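Local atomic coordinates of ferredoxin-thioredoxin reductase subunit A2, chloroplastic (Arabidopsis thaliana, PDB entry 7C2B), a protein that probably serves as the variable subunit of ferredoxin-thioredoxin reductase, which passes electrons from reduced ferredoxin to thioredoxins in a two-electron reduction. Residues B[35-40]-B[59-64]; B[83-88]-B[95-100]. All blocks are in the same frame, centred on the assembly; numbering follows the deposited sequence.

Contact 1: residues B[35-40]-B[59-64]; sequences GARVRV and GMEGFI
E61 sits between two arginines, and its two carboxylate oxygens go to different partners. R39 and E61 lie side by side and point the same way. The R39 chain runs extended from a CG anti to the backbone N, then bends at chi3 (-60°). This turns the guanidinium side-on, so NE and NH2 both grip one oxygen. R39 NH2 reaches E61 OE2 at 2.7 Å, from above the carboxylate plane. R39 NE meets the anti lone pair of E61 OE2 at 3.0 Å. The guanidinium and carboxylate planes are turned 62° apart. R37 crosses E61 obliquely, and its NH2 makes a longer salt bridge to E61 OE1, 3.2 Å. R39 NH1 has a second acidic partner, E108. An alanine here would remove both bonds to E61 OE2 and the bridge to E108, and would probably leave the E61 carboxylate less firmly held, with the longer R37 bridge as its remaining side-chain tie to 35-40. These charges lie on one face of two antiparallel strands in the SH3-like barrel of the variable chain. V38 and G62 form a hydrogen-bonded pair, with V38 N to G62 O at 2.9 Å. On the buried face, V38 and I64 cross at about a right angle, and V38 CG1 touches I64 CD1 at 3.7 Å. V84 and F107 add to this apolar side. Beyond the strand pairs, G35 N donates to I64 O at 2.8 Å, in the carbonyl plane.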
ATOM      1  N   GLY B  35      -0.786 -24.650 -12.433  1.00 29.95           N
ATOM      2  CA  GLY B  35      -0.304 -25.468 -13.516  1.00 28.14           C
ATOM      3  C   GLY B  35      -0.691 -24.995 -14.902  1.00 30.59           C
ATOM      4  O   GLY B  35      -0.095 -25.453 -15.880  1.00 31.59           O
ATOM      5  N   ALA B  36      -1.651 -24.081 -15.022  1.00 28.06           N
ATOM      6  CA  ALA B  36      -2.126 -23.676 -16.338  1.00 31.73           C
ATOM      7  C   ALA B  36      -1.126 -22.754 -17.020  1.00 30.93           C
ATOM      8  O   ALA B  36      -0.469 -21.936 -16.372  1.00 28.08           O
ATOM      9  CB  ALA B  36      -3.479 -22.971 -16.231  1.00 34.10           C
ATOM     10  N   ARG B  37      -1.023 -22.880 -18.338  1.00 31.38           N
ATOM     11  CA  ARG B  37      -0.185 -21.982 -19.118  1.00 33.25           C
ATOM     12  C   ARG B  37      -0.902 -20.654 -19.336  1.00 32.96           C
ATOM     13  O   ARG B  37      -2.105 -20.620 -19.613  1.00 32.53           O
ATOM     14  CB  ARG B  37       0.175 -22.620 -20.459  1.00 34.09           C
ATOM     15  CG  ARG B  37       0.802 -24.007 -20.317  1.00 41.03           C
ATOM     16  CD  ARG B  37       1.219 -24.580 -21.662  1.00 46.24           C
ATOM     17  NE  ARG B  37       2.058 -23.641 -22.398  1.00 51.43           N
ATOM     18  CZ  ARG B  37       1.757 -23.148 -23.597  1.00 52.95           C
ATOM     19  NH1 ARG B  37       0.631 -23.512 -24.205  1.00 52.79           N
ATOM     20  NH2 ARG B  37       2.585 -22.291 -24.183  1.00 49.47           N
ATOM     21  N   VAL B  38      -0.149 -19.554 -19.212  1.00 28.77           N
ATOM     22  CA  VAL B  38      -0.697 -18.207 -19.282  1.00 29.55           C
ATOM     23  C   VAL B  38       0.213 -17.342 -20.145  1.00 29.53           C
ATOM     24  O   VAL B  38       1.406 -17.613 -20.300  1.00 28.06           O
ATOM     25  CB  VAL B  38      -0.845 -17.561 -17.883  1.00 26.61           C
ATOM     26  CG1 VAL B  38      -1.880 -18.316 -17.040  1.00 24.75           C
ATOM     27  CG2 VAL B  38       0.492 -17.511 -17.171  1.00 26.33           C
ATOM     28  N   ARG B  39      -0.371 -16.276 -20.689  1.00 26.64           N
ATOM     29  CA  ARG B  39       0.346 -15.258 -21.448  1.00 29.21           C
ATOM     30  C   ARG B  39       0.082 -13.904 -20.803  1.00 25.63           C
ATOM     31  O   ARG B  39      -1.068 -13.584 -20.484  1.00 25.41           O
ATOM     32  CB  ARG B  39      -0.113 -15.250 -22.914  1.00 32.06           C
ATOM     33  CG  ARG B  39       0.583 -14.226 -23.808  1.00 32.60           C
ATOM     34  CD  ARG B  39       0.052 -14.290 -25.246  1.00 35.72           C
ATOM     35  NE  ARG B  39       0.273 -15.604 -25.852  1.00 40.56           N
ATOM     36  CZ  ARG B  39      -0.696 -16.474 -26.139  1.00 41.19           C
ATOM     37  NH1 ARG B  39      -1.959 -16.177 -25.881  1.00 40.03           N
ATOM     38  NH2 ARG B  39      -0.399 -17.644 -26.683  1.00 44.19           N
ATOM     39  N   VAL B  40       1.133 -13.104 -20.621  1.00 24.67           N
ATOM     40  CA  VAL B  40       0.952 -11.772 -20.057  1.00 21.73           C
ATOM     41  C   VAL B  40       0.347 -10.864 -21.115  1.00 23.05           C
ATOM     42  O   VAL B  40       0.840 -10.793 -22.249  1.00 27.09           O
ATOM     43  CB  VAL B  40       2.286 -11.207 -19.541  1.00 22.30           C
ATOM     44  CG1 VAL B  40       2.112  -9.770 -19.063  1.00 19.29           C
ATOM     45  CG2 VAL B  40       2.831 -12.078 -18.413  1.00 20.59           C
ATOM     46  N   GLY B  59       3.406 -10.386 -23.467  1.00 27.85           N
ATOM     47  CA  GLY B  59       3.550 -11.385 -24.501  1.00 29.42           C
ATOM     48  C   GLY B  59       4.316 -12.622 -24.097  1.00 32.71           C
ATOM     49  O   GLY B  59       4.287 -13.613 -24.834  1.00 35.26           O
ATOM     50  N   MET B  60       5.004 -12.608 -22.960  1.00 29.97           N
ATOM     51  CA  MET B  60       5.715 -13.795 -22.514  1.00 29.12           C
ATOM     52  C   MET B  60       4.736 -14.833 -21.984  1.00 28.98           C
ATOM     53  O   MET B  60       3.688 -14.505 -21.422  1.00 27.44           O
ATOM     54  CB  MET B  60       6.743 -13.436 -21.443  1.00 30.19           C
ATOM     55  CG  MET B  60       7.870 -12.602 -22.012  1.00 31.85           C
ATOM     56  SD  MET B  60       9.228 -12.331 -20.876  1.00 40.24           S
ATOM     57  CE  MET B  60       9.613 -14.021 -20.405  1.00 33.01           C
ATOM     58  N   GLU B  61       5.088 -16.098 -22.172  1.00 30.78           N
ATOM     59  CA  GLU B  61       4.255 -17.212 -21.757  1.00 30.99           C
ATOM     60  C   GLU B  61       4.940 -17.991 -20.645  1.00 31.96           C
ATOM     61  O   GLU B  61       6.157 -18.212 -20.677  1.00 33.98           O
ATOM     62  CB  GLU B  61       3.946 -18.120 -22.948  1.00 33.52           C
ATOM     63  CG  GLU B  61       3.187 -17.382 -24.054  1.00 33.20           C
ATOM     64  CD  GLU B  61       2.953 -18.238 -25.279  1.00 41.93           C
ATOM     65  OE1 GLU B  61       3.478 -19.375 -25.305  1.00 42.67           O
ATOM     66  OE2 GLU B  61       2.245 -17.777 -26.207  1.00 44.06           O
ATOM     67  N   GLY B  62       4.154 -18.389 -19.653  1.00 27.86           N
ATOM     68  CA  GLY B  62       4.667 -19.186 -18.559  1.00 27.30           C
ATOM     69  C   GLY B  62       3.567 -20.048 -17.983  1.00 25.91           C
ATOM     70  O   GLY B  62       2.565 -20.294 -18.657  1.00 30.98           O
ATOM     71  N   PHE B  63       3.711 -20.510 -16.748  1.00 25.73           N
ATOM     72  CA  PHE B  63       2.632 -21.277 -16.151  1.00 28.60           C
ATOM     73  C   PHE B  63       2.468 -20.880 -14.698  1.00 24.47           C
ATOM     74  O   PHE B  63       3.416 -20.445 -14.040  1.00 24.08           O
ATOM     75  CB  PHE B  63       2.851 -22.803 -16.288  1.00 28.48           C
ATOM     76  CG  PHE B  63       3.943 -23.369 -15.422  1.00 27.42           C
ATOM     77  CD1 PHE B  63       5.242 -23.480 -15.907  1.00 30.98           C
ATOM     78  CD2 PHE B  63       3.664 -23.848 -14.148  1.00 26.50           C
ATOM     79  CE1 PHE B  63       6.246 -24.025 -15.133  1.00 30.04           C
ATOM     80  CE2 PHE B  63       4.660 -24.393 -13.361  1.00 30.89           C
ATOM     81  CZ  PHE B  63       5.965 -24.479 -13.852  1.00 30.84           C
ATOM     82  N   ILE B  64       1.242 -21.026 -14.205  1.00 23.38           N
ATOM     83  CA  ILE B  64       0.942 -20.630 -12.836  1.00 24.69           C
ATOM     84  C   ILE B  64       1.584 -21.641 -11.895  1.00 25.23           C
ATOM     85  O   ILE B  64       1.213 -22.818 -11.873  1.00 28.14           O
ATOM     86  CB  ILE B  64      -0.564 -20.513 -12.601  1.00 24.43           C
ATOM     87  CG1 ILE B  64      -1.113 -19.335 -13.409  1.00 25.26           C
ATOM     88  CG2 ILE B  64      -0.861 -20.369 -11.111  1.00 22.49           C
ATOM     89  CD1 ILE B  64      -2.625 -19.342 -13.540  1.00 25.13           C
TER

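Contact 2: residues B[83-88]-B[95-100]; sequences KVQFVK and PVKFFT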
ATOM      1  N   LYS B  83       1.593 -16.685  -8.623  1.00 20.59           N
ATOM      2  CA  LYS B  83       3.031 -16.796  -8.832  1.00 21.90           C
ATOM      3  C   LYS B  83       3.239 -17.565 -10.130  1.00 24.23           C
ATOM      4  O   LYS B  83       2.819 -18.718 -10.240  1.00 22.36           O
ATOM      5  CB  LYS B  83       3.704 -17.490  -7.650  1.00 20.02           C
ATOM      6  CG  LYS B  83       5.237 -17.434  -7.669  1.00 24.10           C
ATOM      7  CD  LYS B  83       5.807 -18.235  -6.502  1.00 27.37           C
ATOM      8  CE  LYS B  83       7.237 -18.672  -6.748  1.00 37.22           C
ATOM      9  NZ  LYS B  83       7.802 -19.291  -5.505  1.00 37.30           N
ATOM     10  N   VAL B  84       3.849 -16.918 -11.123  1.00 21.24           N
ATOM     11  CA  VAL B  84       3.956 -17.469 -12.469  1.00 22.47           C
ATOM     12  C   VAL B  84       5.422 -17.736 -12.780  1.00 24.13           C
ATOM     13  O   VAL B  84       6.279 -16.870 -12.563  1.00 20.55           O
ATOM     14  CB  VAL B  84       3.337 -16.524 -13.512  1.00 23.00           C
ATOM     15  CG1 VAL B  84       3.413 -17.140 -14.897  1.00 22.84           C
ATOM     16  CG2 VAL B  84       1.902 -16.213 -13.139  1.00 21.91           C
ATOM     17  N   GLN B  85       5.706 -18.930 -13.306  1.00 22.69           N
ATOM     18  CA  GLN B  85       7.062 -19.301 -13.692  1.00 22.59           C
ATOM     19  C   GLN B  85       7.284 -18.985 -15.164  1.00 24.86           C
ATOM     20  O   GLN B  85       6.487 -19.386 -16.018  1.00 25.95           O
ATOM     21  CB  GLN B  85       7.323 -20.784 -13.430  1.00 26.75           C
ATOM     22  CG  GLN B  85       8.698 -21.271 -13.895  1.00 27.18           C
ATOM     23  CD  GLN B  85       8.983 -22.687 -13.430  1.00 30.33           C
ATOM     24  OE1 GLN B  85       8.702 -23.037 -12.287  1.00 30.79           O
ATOM     25  NE2 GLN B  85       9.520 -23.513 -14.320  1.00 32.51           N
ATOM     26  N   PHE B  86       8.363 -18.257 -15.448  1.00 26.16           N
ATOM     27  CA  PHE B  86       8.773 -17.916 -16.800  1.00 26.85           C
ATOM     28  C   PHE B  86      10.174 -18.455 -17.037  1.00 27.68           C
ATOM     29  O   PHE B  86      10.955 -18.618 -16.101  1.00 26.39           O
ATOM     30  CB  PHE B  86       8.790 -16.396 -17.035  1.00 24.90           C
ATOM     31  CG  PHE B  86       7.441 -15.741 -16.933  1.00 26.65           C
ATOM     32  CD1 PHE B  86       6.599 -15.683 -18.034  1.00 25.98           C
ATOM     33  CD2 PHE B  86       7.025 -15.155 -15.743  1.00 24.21           C
ATOM     34  CE1 PHE B  86       5.359 -15.077 -17.949  1.00 28.65           C
ATOM     35  CE2 PHE B  86       5.793 -14.546 -15.649  1.00 23.14           C
ATOM     36  CZ  PHE B  86       4.954 -14.503 -16.758  1.00 25.68           C
ATOM     37  N   VAL B  87      10.482 -18.736 -18.296  1.00 33.25           N
ATOM     38  CA  VAL B  87      11.851 -18.962 -18.742  1.00 33.70           C
ATOM     39  C   VAL B  87      12.095 -18.024 -19.911  1.00 38.22           C
ATOM     40  O   VAL B  87      11.292 -17.985 -20.848  1.00 41.14           O
ATOM     41  CB  VAL B  87      12.106 -20.423 -19.161  1.00 39.74           C
ATOM     42  CG1 VAL B  87      13.602 -20.644 -19.388  1.00 39.10           C
ATOM     43  CG2 VAL B  87      11.591 -21.391 -18.102  1.00 41.77           C
ATOM     44  N   LYS B  88      13.175 -17.247 -19.845  1.00 35.72           N
ATOM     45  CA  LYS B  88      13.506 -16.294 -20.898  1.00 38.62           C
ATOM     46  C   LYS B  88      14.901 -16.580 -21.434  1.00 42.63           C
ATOM     47  O   LYS B  88      15.861 -16.694 -20.662  1.00 39.42           O
ATOM     48  CB  LYS B  88      13.431 -14.850 -20.401  1.00 41.06           C
ATOM     49  CG  LYS B  88      13.557 -13.825 -21.520  1.00 46.42           C
ATOM     50  CD  LYS B  88      13.991 -12.470 -20.989  1.00 43.54           C
ATOM     51  CE  LYS B  88      14.566 -11.612 -22.098  1.00 42.63           C
ATOM     52  NZ  LYS B  88      13.531 -11.282 -23.113  1.00 48.33           N
ATOM     53  N   PRO B  95      18.756 -20.274 -21.210  1.00 51.99           N
ATOM     54  CA  PRO B  95      17.471 -20.036 -20.544  1.00 47.37           C
ATOM     55  C   PRO B  95      17.659 -19.580 -19.105  1.00 43.69           C
ATOM     56  O   PRO B  95      18.468 -20.134 -18.356  1.00 42.66           O
ATOM     57  CB  PRO B  95      16.782 -21.402 -20.619  1.00 48.71           C
ATOM     58  CG  PRO B  95      17.897 -22.381 -20.674  1.00 53.33           C
ATOM     59  CD  PRO B  95      19.020 -21.708 -21.421  1.00 54.25           C
ATOM     60  N   VAL B  96      16.905 -18.552 -18.720  1.00 40.15           N
ATOM     61  CA  VAL B  96      16.904 -18.037 -17.354  1.00 33.79           C
ATOM     62  C   VAL B  96      15.494 -18.188 -16.798  1.00 33.41           C
ATOM     63  O   VAL B  96      14.545 -17.604 -17.330  1.00 34.45           O
ATOM     64  CB  VAL B  96      17.378 -16.577 -17.292  1.00 37.81           C
ATOM     65  CG1 VAL B  96      17.206 -16.008 -15.889  1.00 31.81           C
ATOM     66  CG2 VAL B  96      18.833 -16.493 -17.719  1.00 41.63           C
ATOM     67  N   LYS B  97      15.362 -18.980 -15.741  1.00 33.46           N
ATOM     68  CA  LYS B  97      14.073 -19.243 -15.120  1.00 30.88           C
ATOM     69  C   LYS B  97      13.838 -18.258 -13.989  1.00 29.52           C
ATOM     70  O   LYS B  97      14.751 -17.972 -13.209  1.00 28.30           O
ATOM     71  CB  LYS B  97      14.032 -20.676 -14.589  1.00 31.91           C
ATOM     72  CG  LYS B  97      12.799 -21.017 -13.785  1.00 33.48           C
ATOM     73  CD  LYS B  97      12.473 -22.497 -13.916  1.00 39.75           C
ATOM     74  CE  LYS B  97      13.436 -23.364 -13.145  1.00 40.12           C
ATOM     75  NZ  LYS B  97      13.013 -24.803 -13.191  1.00 46.27           N
ATOM     76  N   PHE B  98      12.615 -17.729 -13.907  1.00 24.20           N
ATOM     77  CA  PHE B  98      12.277 -16.807 -12.833  1.00 22.18           C
ATOM     78  C   PHE B  98      10.782 -16.857 -12.573  1.00 23.75           C
ATOM     79  O   PHE B  98      10.010 -17.427 -13.347  1.00 25.86           O
ATOM     80  CB  PHE B  98      12.721 -15.363 -13.142  1.00 24.81           C
ATOM     81  CG  PHE B  98      12.026 -14.734 -14.331  1.00 23.72           C
ATOM     82  CD1 PHE B  98      12.505 -14.933 -15.617  1.00 25.99           C
ATOM     83  CD2 PHE B  98      10.909 -13.917 -14.157  1.00 22.39           C
ATOM     84  CE1 PHE B  98      11.882 -14.352 -16.716  1.00 25.65           C
ATOM     85  CE2 PHE B  98      10.277 -13.337 -15.250  1.00 24.15           C
ATOM     86  CZ  PHE B  98      10.771 -13.547 -16.532  1.00 25.31           C
ATOM     87  N   PHE B  99      10.388 -16.254 -11.460  1.00 22.43           N
ATOM     88  CA  PHE B  99       8.992 -16.130 -11.078  1.00 23.46           C
ATOM     89  C   PHE B  99       8.615 -14.660 -11.028  1.00 27.15           C
ATOM     90  O   PHE B  99       9.453 -13.798 -10.744  1.00 25.59           O
ATOM     91  CB  PHE B  99       8.735 -16.785  -9.714  1.00 25.61           C
ATOM     92  CG  PHE B  99       9.192 -18.215  -9.647  1.00 31.03           C
ATOM     93  CD1 PHE B  99       8.415 -19.232 -10.194  1.00 30.06           C
ATOM     94  CD2 PHE B  99      10.408 -18.541  -9.067  1.00 31.36           C
ATOM     95  CE1 PHE B  99       8.836 -20.548 -10.151  1.00 31.73           C
ATOM     96  CE2 PHE B  99      10.842 -19.865  -9.026  1.00 35.37           C
ATOM     97  CZ  PHE B  99      10.052 -20.869  -9.568  1.00 32.38           C
ATOM     98  N   THR B 100       7.347 -14.384 -11.319  1.00 21.46           N
ATOM     99  CA  THR B 100       6.783 -13.050 -11.204  1.00 20.84           C
ATOM    100  C   THR B 100       5.376 -13.201 -10.648  1.00 21.14           C
ATOM    101  O   THR B 100       4.648 -14.116 -11.040  1.00 21.42           O
ATOM    102  CB  THR B 100       6.751 -12.315 -12.561  1.00 20.88           C
ATOM    103  OG1 THR B 100       8.089 -12.001 -12.984  1.00 26.83           O
ATOM    104  CG2 THR B 100       5.958 -11.023 -12.456  1.00 25.80           C
TER
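Strands 83-88 and 95-100 run antiparallel at 159°, with V84-T100, F86-F98 and K88-V96 as hydrogen-bonded pairs. They are the two arms of a beta hairpin in the SH3-like fold of this subunit, and 95-100 lies on the strand that is outermost in the sheet within this chain. The straightest bond is F86 N to F98 O, 2.8 Å long and nearly along the C=O axis. On the buried face, F98 takes the crowded position, its CG between the backbone N and the carbonyl carbon. This lays the F98 ring against F86, whose CB sits over one ring face and comes within 3.5 Å of F98 CZ. The two rings are near parallel, with planes at 24°, but are slid so far apart that they barely overlap. F86 CE2 also reaches T100 CB at 3.9 Å. V49 and L57 pack on F98, and V40 touches F86. The other face carries Q85, V87, K97 and F99. Q85 and F99 lie alongside each other, the amide plane 79° from the ring plane, and Q85 NE2 rests against K97 CD. V87 CG1 presses tightly on P95 CB, 3.5 Å away. The extended K83 chain crosses F99 and sets a cation-pi contact: K83 NZ stands 4.5 Å from the centroid of the F99 ring, while K83 CE is 3.5 Å from F99 CG.

In the fold
Both contacts are antiparallel strand pairs in one five-stranded sheet. Contact 1 joins 37-40 to 61-67, and contact 2 joins 82-90 to 94-102. Strands 61-67 and 82-90 are neighbours, so the two contacts are stitched together by a probable hydrogen bond from Q85 N to F63 O. Their buried faces also meet, where V40 CG2 packs on F86 CZ. Each contact is partly buried, with one face turned to the core and the other more open. The chemistry differs: contact 1 has valine and isoleucine within and a salt-bridge network without, while contact 2 relies on phenylalanines on both faces. Contact 2 is also the one near another protein chain, at T100.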